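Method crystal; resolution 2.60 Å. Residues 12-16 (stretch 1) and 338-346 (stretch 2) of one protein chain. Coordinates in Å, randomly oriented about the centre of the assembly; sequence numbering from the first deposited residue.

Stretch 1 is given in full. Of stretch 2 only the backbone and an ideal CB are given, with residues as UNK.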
# COMPACT_ATOMS: atom_id res chain seq x y z
N GLU A 12 -8.21 22.04 -6.22
CA GLU A 12 -8.24 20.60 -6.47
C GLU A 12 -6.84 19.99 -6.37
O GLU A 12 -6.70 18.79 -6.16
CB GLU A 12 -8.84 20.31 -7.85
CG GLU A 12 -10.31 20.67 -8.01
CD GLU A 12 -10.54 22.13 -8.35
OE1 GLU A 12 -9.61 22.94 -8.16
OE2 GLU A 12 -11.65 22.47 -8.80
N TYR A 13 -5.82 20.82 -6.53
CA TYR A 13 -4.43 20.36 -6.50
C TYR A 13 -3.70 20.78 -5.23
O TYR A 13 -2.57 20.36 -5.00
CB TYR A 13 -3.67 20.88 -7.72
CG TYR A 13 -3.81 20.02 -8.96
CD1 TYR A 13 -3.03 18.89 -9.14
CD2 TYR A 13 -4.72 20.35 -9.95
CE1 TYR A 13 -3.15 18.11 -10.27
CE2 TYR A 13 -4.85 19.58 -11.09
CZ TYR A 13 -4.06 18.46 -11.24
OH TYR A 13 -4.19 17.68 -12.37
N ARG A 14 -4.34 21.61 -4.41
CA ARG A 14 -3.69 22.12 -3.20
C ARG A 14 -3.71 21.10 -2.06
O ARG A 14 -4.40 20.09 -2.13
CB ARG A 14 -4.36 23.42 -2.75
CG ARG A 14 -4.24 24.55 -3.75
CD ARG A 14 -5.09 25.74 -3.34
NE ARG A 14 -5.17 26.73 -4.41
CZ ARG A 14 -6.06 27.73 -4.44
NH1 ARG A 14 -6.94 27.86 -3.46
NH2 ARG A 14 -6.06 28.58 -5.45
N ILE A 15 -2.93 21.39 -1.02
CA ILE A 15 -2.84 20.52 0.14
C ILE A 15 -4.16 20.46 0.91
O ILE A 15 -4.74 21.49 1.26
CB ILE A 15 -1.73 20.98 1.11
CG1 ILE A 15 -0.35 20.90 0.43
CG2 ILE A 15 -1.75 20.14 2.37
CD1 ILE A 15 0.81 21.16 1.36
N CYS A 16 -4.63 19.24 1.16
CA CYS A 16 -5.87 19.04 1.89
C CYS A 16 -5.61 18.82 3.38
O CYS A 16 -4.92 17.88 3.76
CB CYS A 16 -6.65 17.86 1.31
SG CYS A 16 -7.03 18.03 -0.45
N UNK A 338 5.78 29.39 0.05
CA UNK A 338 6.47 28.47 -0.86
C UNK A 338 6.71 27.11 -0.22
O UNK A 338 7.25 27.00 0.89
CB UNK A 338 7.80 29.07 -1.31
N UNK A 339 6.30 26.07 -0.94
CA UNK A 339 6.41 24.68 -0.50
C UNK A 339 6.22 23.73 -1.67
O UNK A 339 6.41 24.10 -2.83
CB UNK A 339 5.39 24.38 0.60
N UNK A 340 5.82 22.49 -1.35
CA UNK A 340 5.51 21.48 -2.36
C UNK A 340 4.88 20.25 -1.71
O UNK A 340 5.21 19.91 -0.57
CB UNK A 340 6.77 21.09 -3.13
N UNK A 341 3.97 19.60 -2.42
CA UNK A 341 3.47 18.29 -1.99
C UNK A 341 3.12 17.47 -3.23
O UNK A 341 3.09 18.01 -4.34
CB UNK A 341 2.26 18.43 -1.07
N UNK A 342 2.87 16.18 -3.05
CA UNK A 342 2.69 15.29 -4.19
C UNK A 342 1.26 14.81 -4.38
O UNK A 342 0.53 14.56 -3.42
CB UNK A 342 3.61 14.08 -4.04
N UNK A 343 0.86 14.69 -5.64
CA UNK A 343 -0.42 14.09 -6.00
C UNK A 343 -0.18 12.98 -7.01
O UNK A 343 0.94 12.81 -7.49
CB UNK A 343 -1.38 15.14 -6.56
N UNK A 344 -1.22 12.24 -7.34
CA UNK A 344 -1.09 11.15 -8.30
C UNK A 344 -2.19 11.19 -9.36
O UNK A 344 -3.38 11.19 -9.03
CB UNK A 344 -1.12 9.80 -7.57
N UNK A 345 -1.78 11.24 -10.62
CA UNK A 345 -2.72 11.17 -11.73
C UNK A 345 -2.61 9.79 -12.38
O UNK A 345 -1.63 9.49 -13.05
CB UNK A 345 -2.45 12.28 -12.75
N UNK A 346 -3.63 8.96 -12.17
CA UNK A 346 -3.57 7.56 -12.56
C UNK A 346 -4.75 7.15 -13.44
O UNK A 346 -5.89 7.53 -13.19
CB UNK A 346 -3.52 6.68 -11.31

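Stretch 2 runs extended past a short irregular segment, and its odd-numbered positions from 339 to 345 direct CA-to-CB toward that segment while the even ones do not. The rule to read here is alternation, with reach deciding what each facing position can touch.

Position 338 has nothing of stretch 1 within 5.5 Å of its ideal CB, so this contact sets no demand. It is Q338, poorly ordered and out of reach.

At 339 CA-to-CB points toward stretch 1, but the ideal CB has nothing of stretch 1 within 5.5 Å. The nearest offering is the end of I15, an apolar methyl with open space around it, so a long, flexible chain with aliphatic carbons would suit: lysine, arginine, methionine or glutamine. The deposited residue is K339. The closest approach is K339 CD to I15 CD1, at 3.7 Å; the side chain is poorly ordered, and its contact is best read as loose.

Position 340 points away and is free of constraint from this side; it is S340.

Position 341 is the most closely engaged. Its ideal CB stands 3.9 Å from I15 CG1, and beyond lies the carbonyl oxygen of Y13. A flat side chain could slide beneath the isoleucine and present its edge to that oxygen; an aromatic ring fits well, though a medium aliphatic chain could also pack on I15. It is H341, with chi1 at 89°. I15 CG1 sits over one face of the imidazole, 3.6 Å from the ring centroid and 26° off the normal, a CH-pi contact. At the ring edge, H341 CE1 comes within 2.9 Å of Y13 O, a close approach of a ring carbon to a carbonyl, not a hydrogen bond.

Position 342 points away, leaving its choice to other neighbours; it is L342.

At 343 the ideal CB is 4.8 Å from Y13 CD1. With the tyrosine so near, a compact apolar residue such as valine, isoleucine or alanine is reasonable. V343, in the m rotamer, sets CG2 4.1 Å from Y13 CD1, near the plane of the ring and thus at its edge.

Position 344 is out of reach, and A344 fills it.

Position 345 faces stretch 1 from farther off, where the tyrosine ring ends in its hydroxyl. A small polar or beta-branched residue would serve. T345 brings its methyl, CG2, to 4.3 Å from Y13 OH.

Position 346 is beyond reach; it is V346.

Stretch 2, residues 338-346: QKSHLVATV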
# COMPACT_ATOMS: atom_id res chain seq x y z
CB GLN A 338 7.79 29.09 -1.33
CG GLN A 338 7.98 29.04 -2.84
CD GLN A 338 8.65 27.76 -3.32
OE1 GLN A 338 9.57 27.25 -2.68
NE2 GLN A 338 8.18 27.23 -4.44
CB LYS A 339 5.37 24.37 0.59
CG LYS A 339 3.92 24.68 0.21
CD LYS A 339 2.95 24.13 1.25
CE LYS A 339 1.74 25.05 1.44
NZ LYS A 339 1.04 24.76 2.73
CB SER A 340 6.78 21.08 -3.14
OG SER A 340 7.75 20.49 -2.31
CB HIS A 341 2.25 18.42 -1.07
CG HIS A 341 0.94 18.46 -1.79
ND1 HIS A 341 0.52 19.55 -2.51
CD2 HIS A 341 -0.05 17.53 -1.89
CE1 HIS A 341 -0.67 19.30 -3.03
NE2 HIS A 341 -1.03 18.08 -2.67
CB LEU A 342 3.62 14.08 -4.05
CG LEU A 342 5.07 14.42 -3.70
CD1 LEU A 342 5.87 13.16 -3.45
CD2 LEU A 342 5.70 15.25 -4.80
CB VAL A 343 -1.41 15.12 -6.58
CG1 VAL A 343 -1.65 16.25 -5.59
CG2 VAL A 343 -0.90 15.66 -7.91
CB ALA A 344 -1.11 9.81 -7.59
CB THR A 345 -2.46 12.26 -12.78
OG1 THR A 345 -1.10 12.17 -13.24
CG2 THR A 345 -2.69 13.64 -12.18
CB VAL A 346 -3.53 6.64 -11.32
CG1 VAL A 346 -3.47 5.18 -11.72
CG2 VAL A 346 -2.35 7.00 -10.42
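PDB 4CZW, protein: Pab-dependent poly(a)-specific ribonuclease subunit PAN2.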